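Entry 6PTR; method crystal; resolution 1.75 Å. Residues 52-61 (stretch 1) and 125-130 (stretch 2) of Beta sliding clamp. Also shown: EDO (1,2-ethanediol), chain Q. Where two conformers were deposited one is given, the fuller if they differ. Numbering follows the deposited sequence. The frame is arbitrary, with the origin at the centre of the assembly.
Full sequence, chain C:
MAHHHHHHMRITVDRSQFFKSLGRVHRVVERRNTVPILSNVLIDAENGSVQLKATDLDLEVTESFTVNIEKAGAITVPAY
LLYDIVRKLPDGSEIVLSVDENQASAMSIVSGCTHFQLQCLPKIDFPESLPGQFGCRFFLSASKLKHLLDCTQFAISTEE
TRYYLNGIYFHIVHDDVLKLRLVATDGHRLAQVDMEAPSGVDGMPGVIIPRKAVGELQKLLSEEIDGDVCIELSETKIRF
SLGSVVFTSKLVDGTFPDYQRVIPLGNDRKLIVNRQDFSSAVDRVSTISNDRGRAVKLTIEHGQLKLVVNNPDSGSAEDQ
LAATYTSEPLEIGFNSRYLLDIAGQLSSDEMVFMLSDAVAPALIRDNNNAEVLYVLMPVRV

Stretch 1 (52-61) LKATDLDLEV
Stretch 2 125-130: DFPESL

Stretch 1 is a β-hairpin: strand 52-55, a turn through 56-58, and a strand from 59 onward, antiparallel to the first. Ala54 N reaches Val61 O and Val61 N reaches Ala54 O, each at 3.0 Å, and Asp56 N reaches Leu59 O at 3.1 Å. Strand residues keep extended torsions (Lys53 -135/136, Thr55 -155/152, Glu60 -126/140), whereas Leu57 turns the chain at phi/psi 81/-21. Two side chains brace the turn. Asp56 (chi1 p) accepts at OD1 from Asp58 N and Leu59 N, both at 2.8 Å, and Thr55 OG1 accepts from Leu57 N at 2.9 Å. Stretch 2 has no strand at 126-130; Phe126 (-77/142), Pro127 (-62/131) and Glu128 (-131/136) are extended. The nearest CA atoms across the contact are those of Leu57 and Pro127, 7.6 Å apart.

No direct hydrogen bond joins the stretches, which bury 302 Å² in all, so packing and water do the work. Phe126, buried, with chi1 -161° (t) and chi2 80°, directs its ring at the first strand. Its CZ lies 3.6 Å from Lys53 O and 4.1 Å from Ala54 CA, which sits at the ring edge, near its plane. The small Ala54 points its CB away. Thr55, chi1 t, directs its CB toward stretch 2 and serves two roles: OG1 braces the turn, while CG2 packs 4.0 Å from both Phe126 CZ and Pro127 CG. The compact proline ring, C-gamma exo, also meets Leu57, whose CB points sideways but whose m,t rotamer brings CD2 to 3.8 Å from Pro127 CG.

Lys53 joins the apolar and polar parts. Its chain (t, t, m, t) lays CD 3.7 Å from Phe126 CE2, so the methylenes pack against the aromatic residue while the ammonium reaches onward. There NZ forms a long salt bridge, 3.9 Å, with OE2 of Glu60 on the neighbouring strand; Glu60 is t, t with chi3 86°.

Two waters complete the link. The first accepts from Lys53 NZ (3.1 Å) and Ser129 N (2.9 Å) and donates to Glu60 OE2 (2.5 Å). The second donates to Glu60 OE2 (2.6 Å) and Pro127 O (2.9 Å). A carboxylate suits this place because one oxygen can accept from both waters, tying the hairpin to the backbone of stretch 2.

An ethanediol, probably from the crystallisation liquor, adds a bridge: its O2 hydrogen-bonds Ser129 OG (chi1 m) at 3.1 Å, and its O1 donates weakly to Leu57 O at 3.3 Å.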

# COMPACT_ATOMS: atom_id res chain seq x y z
N LEU C 52 0.57 -28.17 -9.20
CA LEU C 52 0.02 -26.90 -9.64
C LEU C 52 0.93 -26.34 -10.72
O LEU C 52 2.15 -26.37 -10.56
CB LEU C 52 -0.08 -25.91 -8.48
CG LEU C 52 -0.86 -26.42 -7.26
CD1 LEU C 52 -0.88 -25.40 -6.15
CD2 LEU C 52 -2.28 -26.84 -7.67
N LYS C 53 0.36 -25.83 -11.81
CA LYS C 53 1.17 -25.27 -12.90
C LYS C 53 0.54 -23.95 -13.32
O LYS C 53 -0.68 -23.86 -13.46
CB LYS C 53 1.22 -26.24 -14.09
CG LYS C 53 2.09 -25.78 -15.27
CD LYS C 53 2.01 -26.74 -16.50
CE LYS C 53 2.80 -28.00 -16.31
NZ LYS C 53 2.87 -28.78 -17.59
N ALA C 54 1.37 -22.92 -13.52
CA ALA C 54 0.90 -21.67 -14.12
C ALA C 54 1.93 -21.23 -15.15
O ALA C 54 3.10 -21.59 -15.05
CB ALA C 54 0.71 -20.55 -13.06
N THR C 55 1.49 -20.44 -16.13
CA THR C 55 2.41 -20.02 -17.19
C THR C 55 1.89 -18.72 -17.78
O THR C 55 0.70 -18.43 -17.74
CB THR C 55 2.55 -21.08 -18.31
OG1 THR C 55 3.54 -20.65 -19.26
CG2 THR C 55 1.23 -21.25 -19.06
N ASP C 56 2.82 -17.91 -18.30
CA ASP C 56 2.43 -16.83 -19.19
C ASP C 56 2.96 -17.04 -20.61
O ASP C 56 3.01 -16.08 -21.39
CB ASP C 56 2.89 -15.48 -18.62
CG ASP C 56 4.40 -15.32 -18.60
OD1 ASP C 56 5.13 -16.17 -19.14
OD2 ASP C 56 4.85 -14.30 -18.04
N LEU C 57 3.36 -18.27 -20.93
CA LEU C 57 3.95 -18.73 -22.20
C LEU C 57 5.44 -18.43 -22.29
O LEU C 57 6.15 -19.07 -23.08
CB LEU C 57 3.23 -18.15 -23.42
CG LEU C 57 1.74 -18.51 -23.53
CD1 LEU C 57 1.15 -17.90 -24.80
CD2 LEU C 57 1.56 -20.01 -23.50
N ASP C 58 5.95 -17.47 -21.52
CA ASP C 58 7.39 -17.23 -21.46
C ASP C 58 8.04 -17.89 -20.25
O ASP C 58 9.17 -18.38 -20.34
CB ASP C 58 7.69 -15.72 -21.41
CG ASP C 58 7.29 -15.01 -22.68
OD1 ASP C 58 7.31 -15.65 -23.74
OD2 ASP C 58 6.95 -13.81 -22.60
N LEU C 59 7.32 -17.92 -19.15
CA LEU C 59 7.77 -18.50 -17.89
C LEU C 59 6.70 -19.47 -17.42
O LEU C 59 5.51 -19.15 -17.44
CB LEU C 59 7.96 -17.40 -16.82
CG LEU C 59 8.35 -17.82 -15.40
CD1 LEU C 59 9.70 -18.55 -15.40
CD2 LEU C 59 8.41 -16.56 -14.50
N GLU C 60 7.13 -20.64 -16.97
CA GLU C 60 6.23 -21.64 -16.40
C GLU C 60 6.74 -22.02 -15.02
O GLU C 60 7.95 -22.13 -14.82
CB GLU C 60 6.19 -22.89 -17.28
CG GLU C 60 5.35 -24.05 -16.76
CD GLU C 60 5.63 -25.32 -17.54
OE1 GLU C 60 6.58 -26.04 -17.17
OE2 GLU C 60 4.93 -25.57 -18.53
N VAL C 61 5.84 -22.19 -14.05
CA VAL C 61 6.20 -22.62 -12.71
C VAL C 61 5.32 -23.80 -12.33
O VAL C 61 4.12 -23.80 -12.62
CB VAL C 61 6.05 -21.48 -11.68
CG1 VAL C 61 6.51 -21.94 -10.29
CG2 VAL C 61 6.85 -20.28 -12.14
N ASP C 125 -6.98 -27.74 -22.61
CA ASP C 125 -6.80 -26.38 -23.11
C ASP C 125 -5.50 -25.76 -22.63
O ASP C 125 -5.03 -24.79 -23.23
CB ASP C 125 -7.94 -25.47 -22.67
CG ASP C 125 -9.28 -25.82 -23.30
OD1 ASP C 125 -9.31 -26.61 -24.26
OD2 ASP C 125 -10.31 -25.30 -22.81
N PHE C 126 -4.92 -26.28 -21.55
CA PHE C 126 -3.80 -25.62 -20.90
C PHE C 126 -2.51 -25.85 -21.68
O PHE C 126 -2.31 -26.93 -22.26
CB PHE C 126 -3.64 -26.14 -19.47
CG PHE C 126 -2.83 -25.22 -18.60
CD1 PHE C 126 -3.43 -24.11 -18.04
CD2 PHE C 126 -1.49 -25.45 -18.37
CE1 PHE C 126 -2.69 -23.25 -17.23
CE2 PHE C 126 -0.76 -24.57 -17.56
CZ PHE C 126 -1.36 -23.49 -17.00
N PRO C 127 -1.64 -24.85 -21.76
CA PRO C 127 -0.36 -25.03 -22.46
C PRO C 127 0.47 -26.12 -21.81
O PRO C 127 0.66 -26.13 -20.59
CB PRO C 127 0.32 -23.66 -22.34
CG PRO C 127 -0.81 -22.69 -22.14
CD PRO C 127 -1.84 -23.46 -21.32
N GLU C 128 0.96 -27.03 -22.62
CA GLU C 128 1.94 -28.00 -22.17
C GLU C 128 3.07 -28.01 -23.18
O GLU C 128 2.81 -27.96 -24.39
CB GLU C 128 1.33 -29.40 -22.03
CG GLU C 128 2.34 -30.44 -21.57
CD GLU C 128 1.71 -31.69 -21.00
OE1 GLU C 128 0.49 -31.89 -21.16
OE2 GLU C 128 2.46 -32.49 -20.39
N SER C 129 4.30 -28.02 -22.69
CA SER C 129 5.48 -28.05 -23.54
C SER C 129 5.96 -29.49 -23.75
O SER C 129 5.62 -30.40 -22.99
CB SER C 129 6.61 -27.23 -22.92
OG SER C 129 6.19 -25.92 -22.62
N LEU C 130 6.77 -29.67 -24.79
CA LEU C 130 7.56 -30.89 -24.89
C LEU C 130 8.56 -30.96 -23.74
O LEU C 130 8.83 -29.95 -23.07
CB LEU C 130 8.29 -30.94 -26.23
CG LEU C 130 7.42 -31.15 -27.46
CD1 LEU C 130 8.29 -31.02 -28.68
CD2 LEU C 130 6.75 -32.52 -27.41
C1 EDO Q . 8.53 -21.84 -21.05
O1 EDO Q . 8.32 -21.50 -22.43
C2 EDO Q . 7.47 -22.85 -20.63
O2 EDO Q . 7.97 -24.18 -20.79
O HOH W 1 4.72 -27.68 -19.84
O HOH W 2 2.85 -24.51 -19.58